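Local coordinates for myosin-I heavy chain (Dictyostelium discoideum, PDB 5EJR), which is an actin-based motor with ATPase activity involved in early phagocytosis and adhesion, and is represented here by its C-terminal MyTH4-FERM domain, at residues A[265-270]-A[494-499]; A[422-427]-A[435-440]; A[443-448]-A[459-464]; A[472-477]-A[487-492]. All coordinates share one frame; numbering follows the deposited sequence.

Contact 1 of 4, residues A[265-270]-A[494-499]. With EDO (1,2-ethanediol), chain E; EDO (1,2-ethanediol), chain D.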
loop_
_atom_site.group_PDB
_atom_site.type_symbol
_atom_site.label_atom_id
_atom_site.label_comp_id
_atom_site.label_asym_id
_atom_site.label_seq_id
_atom_site.Cartn_x
_atom_site.Cartn_y
_atom_site.Cartn_z
ATOM N N SER A 265 2.478 -2.292 -12.795
ATOM C CA SER A 265 1.431 -1.329 -12.513
ATOM C C SER A 265 0.348 -2.195 -11.922
ATOM O O SER A 265 -0.273 -3.007 -12.620
ATOM C CB SER A 265 0.953 -0.606 -13.764
ATOM O OG SER A 265 -0.122 0.234 -13.380
ATOM N N LYS A 266 0.222 -2.128 -10.601
ATOM C CA LYS A 266 -0.718 -2.954 -9.875
ATOM C C LYS A 266 -1.723 -2.068 -9.136
ATOM O O LYS A 266 -1.323 -1.096 -8.516
ATOM C CB LYS A 266 0.079 -3.847 -8.909
ATOM C CG LYS A 266 -0.692 -5.034 -8.323
ATOM C CD LYS A 266 0.184 -5.888 -7.410
ATOM C CE LYS A 266 -0.538 -7.136 -6.958
ATOM N NZ LYS A 266 0.398 -8.149 -6.406
ATOM N N VAL A 267 -3.014 -2.410 -9.200
ATOM C CA VAL A 267 -4.098 -1.682 -8.534
ATOM C C VAL A 267 -3.849 -1.736 -7.004
ATOM O O VAL A 267 -3.501 -2.788 -6.490
ATOM C CB VAL A 267 -5.464 -2.324 -8.897
ATOM C CG1 VAL A 267 -6.581 -1.829 -7.976
ATOM C CG2 VAL A 267 -5.823 -2.071 -10.365
ATOM N N VAL A 268 -3.965 -0.614 -6.299
ATOM C CA VAL A 268 -3.780 -0.645 -4.854
ATOM C C VAL A 268 -5.179 -0.599 -4.263
ATOM O O VAL A 268 -5.942 0.289 -4.598
ATOM C CB VAL A 268 -2.890 0.516 -4.325
ATOM C CG1 VAL A 268 -2.673 0.385 -2.813
ATOM C CG2 VAL A 268 -1.552 0.542 -5.041
ATOM N N SER A 269 -5.518 -1.532 -3.391
ATOM C CA SER A 269 -6.855 -1.551 -2.797
ATOM C C SER A 269 -7.122 -0.285 -2.053
ATOM O O SER A 269 -6.277 0.143 -1.275
ATOM C CB SER A 269 -7.012 -2.733 -1.841
ATOM O OG SER A 269 -8.321 -2.710 -1.290
ATOM N N GLU A 270 -8.290 0.311 -2.265
ATOM C CA GLU A 270 -8.695 1.519 -1.540
ATOM C C GLU A 270 -8.786 1.305 -0.008
ATOM O O GLU A 270 -8.752 2.286 0.743
ATOM C CB GLU A 270 -10.028 2.069 -2.092
ATOM C CG GLU A 270 -11.236 1.176 -1.874
ATOM C CD GLU A 270 -12.548 1.881 -2.146
ATOM O OE1 GLU A 270 -12.948 1.965 -3.331
ATOM O OE2 GLU A 270 -13.158 2.387 -1.177
ATOM N N HIS A 494 -7.658 -10.390 -3.691
ATOM C CA HIS A 494 -9.040 -10.319 -3.193
ATOM C C HIS A 494 -9.473 -8.912 -2.816
ATOM O O HIS A 494 -10.586 -8.525 -3.114
ATOM C CB HIS A 494 -9.282 -11.267 -1.988
ATOM C CG HIS A 494 -8.306 -11.085 -0.874
ATOM N ND1 HIS A 494 -8.565 -10.226 0.175
ATOM C CD2 HIS A 494 -7.105 -11.678 -0.675
ATOM C CE1 HIS A 494 -7.522 -10.339 0.989
ATOM N NE2 HIS A 494 -6.608 -11.190 0.501
ATOM N N SER A 495 -8.608 -8.158 -2.165
ATOM C CA SER A 495 -8.996 -6.832 -1.691
ATOM C C SER A 495 -9.331 -5.814 -2.833
ATOM O O SER A 495 -10.385 -5.158 -2.809
ATOM C CB SER A 495 -7.947 -6.283 -0.730
ATOM O OG SER A 495 -8.495 -5.120 -0.127
ATOM N N SER A 496 -8.453 -5.704 -3.817
ATOM C CA SER A 496 -8.683 -4.838 -4.988
ATOM C C SER A 496 -9.847 -5.379 -5.818
ATOM O O SER A 496 -10.670 -4.603 -6.304
ATOM C CB SER A 496 -7.435 -4.807 -5.861
ATOM O OG SER A 496 -6.408 -4.102 -5.197
ATOM N N ILE A 497 -9.919 -6.695 -5.995
ATOM C CA ILE A 497 -11.010 -7.293 -6.792
ATOM C C ILE A 497 -12.357 -7.017 -6.160
ATOM O O ILE A 497 -13.283 -6.656 -6.874
ATOM C CB ILE A 497 -10.807 -8.809 -7.059
ATOM C CG1 ILE A 497 -9.578 -9.026 -7.943
ATOM C CG2 ILE A 497 -12.068 -9.405 -7.735
ATOM C CD1 ILE A 497 -9.084 -10.440 -7.967
ATOM N N ALA A 498 -12.468 -7.163 -4.811
ATOM C CA ALA A 498 -13.745 -6.889 -4.127
ATOM C C ALA A 498 -14.167 -5.418 -4.311
ATOM O O ALA A 498 -15.322 -5.145 -4.571
ATOM C CB ALA A 498 -13.614 -7.207 -2.641
ATOM N N SER A 499 -13.232 -4.474 -4.183
ATOM C CA SER A 499 -13.542 -3.055 -4.340
ATOM C C SER A 499 -14.042 -2.737 -5.795
ATOM O O SER A 499 -15.068 -2.074 -5.966
ATOM C CB SER A 499 -12.318 -2.214 -3.965
ATOM O OG SER A 499 -12.269 -0.992 -4.685
HETATM C C1 EDO E . -9.855 0.311 -7.076
HETATM O O1 EDO E . -9.023 1.471 -7.180
HETATM C C2 EDO E . -9.305 -0.655 -5.956
HETATM O O2 EDO E . -9.707 -0.127 -4.699
HETATM C C1 EDO D . -11.908 -9.224 -0.012
HETATM O O1 EDO D . -10.858 -8.739 0.808
HETATM C C2 EDO D . -13.227 -9.261 0.785
HETATM O O2 EDO D . -13.561 -7.961 1.249
HETATM O O HOH W 1 -4.110 -5.314 -6.080
#
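S269 OG is gripped by two hydroxyls: S495 OG, across the contact at 2.7 Å, and T271 OG1, two residues further along its own chain. Both S269 and S495 hold OG anti to the backbone N (chi1 180° and -170°), which aims the two oxygens at each other between loop and helix. Beside this pair, a water bridges the segments, donating to V267 O at 2.6 Å and accepting from S496 OG at 2.7 Å. The methyl V267 CG1 rests 3.6 Å from that same S496 OG. A 1,2-ethanediol, probably from the crystallisation liquor, makes a third link. Its O2 takes the N-H of E270 at 2.9 Å and also bonds S499 OG at 2.7 Å. At the end of the E270 chain, extended beyond CG, OE1 lies 3.3 Å from S499 OG, a weak bond for a proton that has another acceptor nearby. An alanine at E270 would probably cost S499 OG its weak carboxylate partner and remove the CG contact with the diol. The interface joins the ubiquitin-like lobe of the FERM domain to its PTB-type lobe. V268 pairs through its backbone with I255 of strand 253-259, and V267 leans on T423 of strand 423-428. On the helix, S496 and I497 pack on F425, while H494, I497 and A498 touch F469 of strand 466-469.

Contact 2 of 4, residues A[422-427]-A[435-440]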
loop_
_atom_site.group_PDB
_atom_site.type_symbol
_atom_site.label_atom_id
_atom_site.label_comp_id
_atom_site.label_asym_id
_atom_site.label_seq_id
_atom_site.Cartn_x
_atom_site.Cartn_y
_atom_site.Cartn_z
ATOM N N CYS A 422 -12.105 -1.452 -18.764
ATOM C CA CYS A 422 -11.926 -2.651 -17.923
ATOM C C CYS A 422 -10.825 -2.450 -16.920
ATOM O O CYS A 422 -9.772 -1.918 -17.296
ATOM C CB CYS A 422 -11.585 -3.860 -18.799
ATOM S SG CYS A 422 -12.950 -4.488 -19.785
ATOM N N THR A 423 -11.000 -2.970 -15.685
ATOM C CA THR A 423 -9.909 -3.062 -14.710
ATOM C C THR A 423 -9.384 -4.511 -14.866
ATOM O O THR A 423 -10.166 -5.468 -14.797
ATOM C CB THR A 423 -10.319 -2.671 -13.277
ATOM O OG1 THR A 423 -10.711 -1.304 -13.261
ATOM C CG2 THR A 423 -9.172 -2.835 -12.266
ATOM N N LEU A 424 -8.074 -4.666 -15.106
ATOM C CA LEU A 424 -7.463 -5.985 -15.351
ATOM C C LEU A 424 -6.669 -6.530 -14.184
ATOM O O LEU A 424 -5.971 -5.790 -13.508
ATOM C CB LEU A 424 -6.582 -5.972 -16.629
ATOM C CG LEU A 424 -7.189 -5.377 -17.904
ATOM C CD1 LEU A 424 -6.117 -5.195 -18.985
ATOM C CD2 LEU A 424 -8.287 -6.221 -18.433
ATOM N N PHE A 425 -6.813 -7.826 -13.920
ATOM C CA PHE A 425 -6.078 -8.492 -12.844
ATOM C C PHE A 425 -5.433 -9.747 -13.432
ATOM O O PHE A 425 -6.103 -10.493 -14.136
ATOM C CB PHE A 425 -7.045 -8.916 -11.699
ATOM C CG PHE A 425 -7.742 -7.776 -10.994
ATOM C CD1 PHE A 425 -7.116 -7.088 -9.960
ATOM C CD2 PHE A 425 -9.009 -7.361 -11.395
ATOM C CE1 PHE A 425 -7.749 -6.015 -9.327
ATOM C CE2 PHE A 425 -9.650 -6.302 -10.751
ATOM C CZ PHE A 425 -9.012 -5.625 -9.731
ATOM N N ASN A 426 -4.156 -10.000 -13.146
ATOM C CA ASN A 426 -3.504 -11.240 -13.615
ATOM C C ASN A 426 -4.030 -12.433 -12.843
ATOM O O ASN A 426 -4.009 -12.418 -11.617
ATOM C CB ASN A 426 -1.972 -11.168 -13.477
ATOM C CG ASN A 426 -1.321 -10.049 -14.252
ATOM O OD1 ASN A 426 -0.464 -9.332 -13.744
ATOM N ND2 ASN A 426 -1.730 -9.857 -15.488
ATOM N N ILE A 427 -4.559 -13.438 -13.551
ATOM C CA ILE A 427 -5.073 -14.659 -12.915
ATOM C C ILE A 427 -4.386 -15.898 -13.467
ATOM O O ILE A 427 -3.935 -15.892 -14.617
ATOM C CB ILE A 427 -6.625 -14.813 -12.942
ATOM C CG1 ILE A 427 -7.179 -14.843 -14.386
ATOM C CG2 ILE A 427 -7.325 -13.770 -12.072
ATOM C CD1 ILE A 427 -7.771 -16.106 -14.732
ATOM N N LYS A 435 -2.113 -18.465 -17.944
ATOM C CA LYS A 435 -1.869 -17.126 -17.402
ATOM C C LYS A 435 -2.834 -16.197 -18.179
ATOM O O LYS A 435 -2.621 -15.957 -19.372
ATOM C CB LYS A 435 -0.400 -16.731 -17.606
ATOM C CG LYS A 435 0.193 -15.880 -16.486
ATOM C CD LYS A 435 1.708 -16.113 -16.325
ATOM C CE LYS A 435 2.583 -15.200 -17.163
ATOM N NZ LYS A 435 2.631 -13.805 -16.640
ATOM N N ALA A 436 -3.961 -15.793 -17.536
ATOM C CA ALA A 436 -4.996 -14.974 -18.179
ATOM C C ALA A 436 -5.275 -13.635 -17.455
ATOM O O ALA A 436 -4.663 -13.351 -16.421
ATOM C CB ALA A 436 -6.269 -15.788 -18.306
ATOM N N TRP A 437 -6.195 -12.813 -18.015
ATOM C CA TRP A 437 -6.602 -11.534 -17.431
ATOM C C TRP A 437 -8.042 -11.584 -16.990
ATOM O O TRP A 437 -8.924 -11.862 -17.807
ATOM C CB TRP A 437 -6.479 -10.382 -18.442
ATOM C CG TRP A 437 -5.090 -9.925 -18.759
ATOM C CD1 TRP A 437 -3.968 -10.107 -18.005
ATOM C CD2 TRP A 437 -4.690 -9.146 -19.893
ATOM N NE1 TRP A 437 -2.891 -9.501 -18.605
ATOM C CE2 TRP A 437 -3.306 -8.899 -19.765
ATOM C CE3 TRP A 437 -5.368 -8.649 -21.022
ATOM C CZ2 TRP A 437 -2.580 -8.180 -20.728
ATOM C CZ3 TRP A 437 -4.655 -7.914 -21.962
ATOM C CH2 TRP A 437 -3.277 -7.694 -21.817
ATOM N N LEU A 438 -8.290 -11.280 -15.705
ATOM C CA LEU A 438 -9.652 -11.158 -15.197
ATOM C C LEU A 438 -10.001 -9.711 -15.509
ATOM O O LEU A 438 -9.265 -8.817 -15.095
ATOM C CB LEU A 438 -9.705 -11.400 -13.672
ATOM C CG LEU A 438 -11.028 -11.105 -12.985
ATOM C CD1 LEU A 438 -12.028 -12.204 -13.252
ATOM C CD2 LEU A 438 -10.828 -10.928 -11.482
ATOM N N ALA A 439 -11.054 -9.481 -16.296
ATOM C CA ALA A 439 -11.458 -8.122 -16.646
ATOM C C ALA A 439 -12.792 -7.793 -15.986
ATOM O O ALA A 439 -13.741 -8.569 -16.110
ATOM C CB ALA A 439 -11.579 -7.988 -18.161
ATOM N N ILE A 440 -12.867 -6.660 -15.269
ATOM C CA ILE A 440 -14.127 -6.234 -14.636
ATOM C C ILE A 440 -14.441 -4.867 -15.164
ATOM O O ILE A 440 -13.576 -3.988 -15.130
ATOM C CB ILE A 440 -14.080 -6.277 -13.079
ATOM C CG1 ILE A 440 -13.652 -7.708 -12.583
ATOM C CG2 ILE A 440 -15.438 -5.865 -12.469
ATOM C CD1 ILE A 440 -13.308 -7.811 -11.052
#
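Strands 423-428 and 435-440 form the opening beta hairpin of the PTB-type lobe, segments 423-427 and 435-440 running antiparallel at 150°. Three hydrogen-bonded pairs, T423 with I440, F425 with L438 and I427 with A436, are each closed by two backbone bonds. F425 N lies 2.9 Å from L438 O, and L438 N 2.8 Å from F425 O. On the face carrying L424, N426, W437 and A439, L424 CD1 makes a CH-pi contact over the six-membered ring of W437, 4.3 Å from its centroid. L424 CD2 lies 3.7 Å from A439 CB. N426 and W437 run side by side, the amide ND2 at the indole edge, 3.3 Å from W437 NE1, two donors that do not bond each other. On the reverse face F425 meets both neighbours obliquely: CD2 lies 4.0 Å from L438 CD2, and CE2 as far from I440 CD1. I427 holds CG1 between its backbone N and carbonyl carbon (chi1 60°), with CG2 beside the N, 3.7 Å from L438 CB. The hairpin is therefore two-sided: a largely apolar layer of F425, I427, A436, L438 and I440, with T423 at one end, which helix 494-505 meets, and an outer face carrying an exposed amide.

Contact 3 of 4, residues A[443-448]-A[459-464]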
loop_
_atom_site.group_PDB
_atom_site.type_symbol
_atom_site.label_atom_id
_atom_site.label_comp_id
_atom_site.label_asym_id
_atom_site.label_seq_id
_atom_site.Cartn_x
_atom_site.Cartn_y
_atom_site.Cartn_z
ATOM N N LYS A 443 -20.279 -3.808 -17.414
ATOM C CA LYS A 443 -21.142 -4.911 -17.892
ATOM C C LYS A 443 -21.008 -6.208 -17.071
ATOM O O LYS A 443 -21.984 -6.945 -16.906
ATOM C CB LYS A 443 -20.831 -5.220 -19.352
ATOM C CG LYS A 443 -21.121 -4.062 -20.291
ATOM C CD LYS A 443 -20.956 -4.492 -21.748
ATOM C CE LYS A 443 -21.280 -3.395 -22.739
ATOM N NZ LYS A 443 -22.729 -3.069 -22.745
ATOM N N GLY A 444 -19.807 -6.505 -16.607
ATOM C CA GLY A 444 -19.601 -7.706 -15.811
ATOM C C GLY A 444 -18.166 -8.133 -15.711
ATOM O O GLY A 444 -17.260 -7.291 -15.711
ATOM N N VAL A 445 -17.972 -9.454 -15.638
ATOM C CA VAL A 445 -16.687 -10.119 -15.461
ATOM C C VAL A 445 -16.340 -10.889 -16.722
ATOM O O VAL A 445 -17.177 -11.637 -17.237
ATOM C CB VAL A 445 -16.745 -11.067 -14.225
ATOM C CG1 VAL A 445 -15.442 -11.827 -14.052
ATOM C CG2 VAL A 445 -17.102 -10.305 -12.949
ATOM N N SER A 446 -15.106 -10.731 -17.195
ATOM C CA SER A 446 -14.612 -11.460 -18.362
ATOM C C SER A 446 -13.254 -12.075 -18.065
ATOM O O SER A 446 -12.539 -11.640 -17.160
ATOM C CB SER A 446 -14.421 -10.519 -19.555
ATOM O OG SER A 446 -15.531 -9.680 -19.822
ATOM N N ILE A 447 -12.868 -13.053 -18.894
ATOM C CA ILE A 447 -11.539 -13.626 -18.912
ATOM C C ILE A 447 -11.024 -13.345 -20.326
ATOM O O ILE A 447 -11.717 -13.657 -21.294
ATOM C CB ILE A 447 -11.495 -15.129 -18.515
ATOM C CG1 ILE A 447 -11.980 -15.348 -17.062
ATOM C CG2 ILE A 447 -10.090 -15.736 -18.737
ATOM C CD1 ILE A 447 -11.102 -14.643 -15.911
ATOM N N PHE A 448 -9.852 -12.721 -20.431
ATOM C CA PHE A 448 -9.211 -12.388 -21.691
ATOM C C PHE A 448 -7.852 -13.067 -21.800
ATOM O O PHE A 448 -7.093 -13.124 -20.820
ATOM C CB PHE A 448 -8.987 -10.869 -21.805
ATOM C CG PHE A 448 -10.164 -10.029 -22.248
ATOM C CD1 PHE A 448 -11.081 -9.544 -21.322
ATOM C CD2 PHE A 448 -10.313 -9.659 -23.582
ATOM C CE1 PHE A 448 -12.144 -8.718 -21.726
ATOM C CE2 PHE A 448 -11.376 -8.838 -23.985
ATOM C CZ PHE A 448 -12.282 -8.365 -23.053
ATOM N N TRP A 459 -19.529 -13.003 -18.101
ATOM C CA TRP A 459 -20.647 -13.156 -17.196
ATOM C C TRP A 459 -21.138 -11.761 -16.819
ATOM O O TRP A 459 -20.378 -10.968 -16.253
ATOM C CB TRP A 459 -20.195 -13.905 -15.921
ATOM C CG TRP A 459 -19.613 -15.276 -16.143
ATOM C CD1 TRP A 459 -20.304 -16.448 -16.228
ATOM C CD2 TRP A 459 -18.222 -15.619 -16.259
ATOM N NE1 TRP A 459 -19.429 -17.505 -16.378
ATOM C CE2 TRP A 459 -18.147 -17.023 -16.417
ATOM C CE3 TRP A 459 -17.029 -14.885 -16.207
ATOM C CZ2 TRP A 459 -16.928 -17.701 -16.538
ATOM C CZ3 TRP A 459 -15.818 -15.557 -16.331
ATOM C CH2 TRP A 459 -15.776 -16.952 -16.471
ATOM N N THR A 460 -22.408 -11.459 -17.119
ATOM C CA THR A 460 -23.002 -10.173 -16.753
ATOM C C THR A 460 -23.162 -10.125 -15.243
ATOM O O THR A 460 -23.232 -11.179 -14.606
ATOM C CB THR A 460 -24.377 -9.987 -17.422
ATOM O OG1 THR A 460 -25.265 -10.981 -16.930
ATOM C CG2 THR A 460 -24.319 -10.030 -18.928
ATOM N N PHE A 461 -23.282 -8.928 -14.670
ATOM C CA PHE A 461 -23.524 -8.803 -13.243
ATOM C C PHE A 461 -24.867 -9.413 -12.828
ATOM O O PHE A 461 -24.965 -9.982 -11.734
ATOM C CB PHE A 461 -23.419 -7.347 -12.795
ATOM C CG PHE A 461 -22.004 -6.813 -12.814
ATOM C CD1 PHE A 461 -20.987 -7.459 -12.111
ATOM C CD2 PHE A 461 -21.696 -5.646 -13.500
ATOM C CE1 PHE A 461 -19.679 -6.950 -12.109
ATOM C CE2 PHE A 461 -20.398 -5.133 -13.484
ATOM C CZ PHE A 461 -19.398 -5.784 -12.789
ATOM N N GLN A 462 -25.885 -9.329 -13.724
ATOM C CA GLN A 462 -27.248 -9.861 -13.515
ATOM C C GLN A 462 -27.195 -11.367 -13.273
ATOM O O GLN A 462 -27.921 -11.882 -12.430
ATOM C CB GLN A 462 -28.149 -9.572 -14.746
ATOM C CG GLN A 462 -28.426 -8.080 -15.026
ATOM C CD GLN A 462 -27.176 -7.267 -15.334
ATOM O OE1 GLN A 462 -26.381 -7.600 -16.225
ATOM N NE2 GLN A 462 -26.935 -6.224 -14.542
ATOM N N SER A 463 -26.313 -12.053 -14.014
ATOM C CA SER A 463 -26.106 -13.490 -13.977
ATOM C C SER A 463 -25.236 -13.996 -12.802
ATOM O O SER A 463 -25.015 -15.204 -12.700
ATOM C CB SER A 463 -25.525 -13.958 -15.303
ATOM O OG SER A 463 -24.125 -13.751 -15.343
ATOM N N ILE A 464 -24.748 -13.090 -11.930
ATOM C CA ILE A 464 -23.916 -13.451 -10.777
ATOM C C ILE A 464 -24.693 -13.094 -9.527
ATOM O O ILE A 464 -24.961 -11.913 -9.291
ATOM C CB ILE A 464 -22.496 -12.795 -10.804
ATOM C CG1 ILE A 464 -21.699 -13.201 -12.052
ATOM C CG2 ILE A 464 -21.726 -13.127 -9.516
ATOM C CD1 ILE A 464 -20.633 -12.138 -12.554
HETATM O O HOH W 2 -24.414 -6.286 -17.648
#
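G444 CA sits over the centre of the F461 ring, 3.5 Å from its centroid and only 10° off the normal, a CH-pi contact that shows what a missing side chain allows. A CB on G444 would collide with W459 O and T460 CA, and the backbone angles themselves suit a glycine. In F461 a chi1 of -71° puts CG anti to the carbonyl carbon; the ring lies with one face on G444, CE2 3.5 Å from G444 N. An alanine in place of F461 would probably uncover the G444 backbone and leave Y501, which meets the ring edge-to-face, without its partner. These residues lie at the open end of a beta hairpin of the PTB-type lobe, strands 444-448 and 455-460, in which V445 and W459 form a hydrogen-bonded pair. Past it, F461 N bonds K443 O at 3.3 Å, while a water donates to K443 O and to Q462 OE1. The chain then enters a type I turn from F461 to I464. T460 turns OG1 between its backbone N and carbonyl carbon (chi1 64°), where it accepts from S463 N at 3.3 Å in an ST motif, and S463 OG donates back to T460 O at 2.8 Å. V445 splits its methyls: CG1 approaches W459 CE3, while CG2 meets I464 CD1 at 4.0 Å. I447 CG1 touches W459 CZ3 at the indole edge, in its plane, at 3.9 Å.

Contact 4 of 4, residues A[472-477]-A[487-492]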
loop_
_atom_site.group_PDB
_atom_site.type_symbol
_atom_site.label_atom_id
_atom_site.label_comp_id
_atom_site.label_asym_id
_atom_site.label_seq_id
_atom_site.Cartn_x
_atom_site.Cartn_y
_atom_site.Cartn_z
ATOM N N ASP A 472 -6.122 -16.916 -1.820
ATOM C CA ASP A 472 -5.546 -17.149 -3.142
ATOM C C ASP A 472 -6.600 -17.319 -4.275
ATOM O O ASP A 472 -6.231 -17.719 -5.394
ATOM C CB ASP A 472 -4.562 -18.348 -3.092
ATOM C CG ASP A 472 -5.184 -19.697 -2.775
ATOM O OD1 ASP A 472 -6.407 -19.743 -2.489
ATOM O OD2 ASP A 472 -4.447 -20.710 -2.808
ATOM N N THR A 473 -7.901 -17.037 -4.003
ATOM C CA THR A 473 -8.909 -17.169 -5.066
ATOM C C THR A 473 -9.985 -16.104 -5.044
ATOM O O THR A 473 -10.285 -15.528 -4.002
ATOM C CB THR A 473 -9.624 -18.549 -5.084
ATOM O OG1 THR A 473 -10.446 -18.666 -3.922
ATOM C CG2 THR A 473 -8.681 -19.755 -5.223
ATOM N N PHE A 474 -10.610 -15.903 -6.209
ATOM C CA PHE A 474 -11.804 -15.095 -6.404
ATOM C C PHE A 474 -12.844 -16.055 -6.990
ATOM O O PHE A 474 -12.534 -16.831 -7.889
ATOM C CB PHE A 474 -11.532 -13.860 -7.289
ATOM C CG PHE A 474 -12.737 -13.121 -7.821
ATOM C CD1 PHE A 474 -13.752 -12.703 -6.971
ATOM C CD2 PHE A 474 -12.840 -12.810 -9.170
ATOM C CE1 PHE A 474 -14.858 -12.004 -7.464
ATOM C CE2 PHE A 474 -13.946 -12.117 -9.659
ATOM C CZ PHE A 474 -14.937 -11.701 -8.804
ATOM N N CYS A 475 -14.066 -16.031 -6.447
ATOM C CA CYS A 475 -15.143 -16.925 -6.861
ATOM C C CYS A 475 -16.437 -16.167 -7.175
ATOM O O CYS A 475 -16.838 -15.320 -6.384
ATOM C CB CYS A 475 -15.371 -17.990 -5.788
ATOM S SG CYS A 475 -16.745 -19.110 -6.141
ATOM N N ILE A 476 -17.104 -16.495 -8.304
ATOM C CA ILE A 476 -18.396 -15.898 -8.719
ATOM C C ILE A 476 -19.467 -17.000 -8.749
ATOM O O ILE A 476 -19.237 -18.048 -9.330
ATOM C CB ILE A 476 -18.372 -15.045 -10.044
ATOM C CG1 ILE A 476 -17.930 -15.855 -11.273
ATOM C CG2 ILE A 476 -17.502 -13.776 -9.886
ATOM C CD1 ILE A 476 -18.216 -15.135 -12.644
ATOM N N MET A 477 -20.608 -16.776 -8.093
ATOM C CA MET A 477 -21.706 -17.749 -8.118
ATOM C C MET A 477 -22.661 -17.322 -9.251
ATOM O O MET A 477 -23.250 -16.239 -9.193
ATOM C CB MET A 477 -22.400 -17.874 -6.733
ATOM C CG MET A 477 -23.420 -19.033 -6.634
ATOM S SD MET A 477 -22.903 -20.597 -7.412
ATOM C CE MET A 477 -22.298 -21.499 -6.004
ATOM N N GLN A 487 -17.658 -20.374 -10.372
ATOM C CA GLN A 487 -16.483 -20.110 -11.220
ATOM C C GLN A 487 -15.403 -19.498 -10.359
ATOM O O GLN A 487 -15.627 -18.445 -9.760
ATOM C CB GLN A 487 -16.808 -19.182 -12.415
ATOM C CG GLN A 487 -17.921 -19.685 -13.337
ATOM C CD GLN A 487 -17.473 -20.769 -14.281
ATOM O OE1 GLN A 487 -16.274 -21.106 -14.398
ATOM N NE2 GLN A 487 -18.435 -21.318 -15.001
ATOM N N THR A 488 -14.226 -20.132 -10.340
ATOM C CA THR A 488 -13.097 -19.770 -9.485
ATOM C C THR A 488 -11.844 -19.375 -10.275
ATOM O O THR A 488 -11.515 -20.015 -11.273
ATOM C CB THR A 488 -12.847 -20.939 -8.508
ATOM O OG1 THR A 488 -14.062 -21.179 -7.798
ATOM C CG2 THR A 488 -11.726 -20.670 -7.516
ATOM N N PHE A 489 -11.126 -18.343 -9.787
ATOM C CA PHE A 489 -9.921 -17.819 -10.434
ATOM C C PHE A 489 -8.819 -17.647 -9.409
ATOM O O PHE A 489 -9.064 -17.126 -8.318
ATOM C CB PHE A 489 -10.223 -16.472 -11.121
ATOM C CG PHE A 489 -11.585 -16.368 -11.771
ATOM C CD1 PHE A 489 -11.782 -16.782 -13.080
ATOM C CD2 PHE A 489 -12.674 -15.860 -11.069
ATOM C CE1 PHE A 489 -13.043 -16.669 -13.684
ATOM C CE2 PHE A 489 -13.934 -15.757 -11.668
ATOM C CZ PHE A 489 -14.106 -16.149 -12.974
ATOM N N THR A 490 -7.611 -18.093 -9.744
ATOM C CA THR A 490 -6.466 -18.029 -8.832
ATOM C C THR A 490 -5.838 -16.671 -8.898
ATOM O O THR A 490 -5.400 -16.249 -9.969
ATOM C CB THR A 490 -5.501 -19.211 -9.099
ATOM O OG1 THR A 490 -6.218 -20.430 -8.875
ATOM C CG2 THR A 490 -4.232 -19.161 -8.250
ATOM N N THR A 491 -5.800 -15.979 -7.736
ATOM C CA THR A 491 -5.287 -14.620 -7.556
ATOM C C THR A 491 -5.236 -14.280 -6.078
ATOM O O THR A 491 -6.175 -14.619 -5.344
ATOM C CB THR A 491 -6.189 -13.557 -8.292
ATOM O OG1 THR A 491 -5.852 -12.251 -7.833
ATOM C CG2 THR A 491 -7.699 -13.765 -8.079
ATOM N N ASP A 492 -4.219 -13.502 -5.664
ATOM C CA ASP A 492 -4.126 -13.039 -4.275
ATOM C C ASP A 492 -4.685 -11.614 -4.125
ATOM O O ASP A 492 -4.556 -11.019 -3.056
ATOM C CB ASP A 492 -2.660 -13.073 -3.797
ATOM C CG ASP A 492 -1.712 -12.161 -4.579
ATOM O OD1 ASP A 492 -2.116 -11.655 -5.658
ATOM O OD2 ASP A 492 -0.562 -11.965 -4.118
#
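F474 sets CG anti to its backbone N (chi1 167°) and F489 sets CG anti to its carbonyl carbon (chi1 -37°), a pairing that lays the two side chains next to each other, pointing the same way. Their rings meet obliquely, planes at 31°, with F474 CD2 3.6 Å from F489 CD2. F489 CD2 also lies 3.3 Å from the carbonyl oxygen of F474. I476 CG1 comes to the edge of the F489 ring, 4.0 Å from CE2, and to Q487 CB at 3.7 Å. F474 also meets the ring of F469, and I476 rests on W459. On the opposite face T473 CB touches T488 CG2 at 3.9 Å, while T473 OG1 is engaged by T470 OG1. The backbones are tied by F474 N to F489 O at 2.9 Å and by F489 N to F474 O at 2.8 Å, with I476 and Q487 paired likewise. T491 N still bonds D472 O, but from above the carbonyl plane, and T491 OG1 turns to E493 N. T490 pairs through its backbone with Q428 of strand 423-428. This antiparallel hairpin, largely apolar on the side where Q487 joins both phenylalanines, belongs to the second sheet of the PH-like, PTB-type fold.

Overall arrangement
All four contacts fall within the FERM range. Contacts 2, 3 and 4 follow one another in series along the chain and are nested inside the long loop that contact 1 closes. Contacts 2 and 3 share one antiparallel sheet, as strands 435-440 and 444-448 are neighbours, with centres about 12 Å apart; contact 4 lies in the facing sheet, about 12 Å from contact 2 and about 14 Å from contact 3 between centres. L438 and F474, like W459 and I476, pack between the sheets. Helix 494-505 follows strand 486-490 and touches contacts 2 and 4 through I497. Contact 1 thus docks the capped PTB-type lobe on the ubiquitin-like lobe, consistent with a compact FERM tail unit.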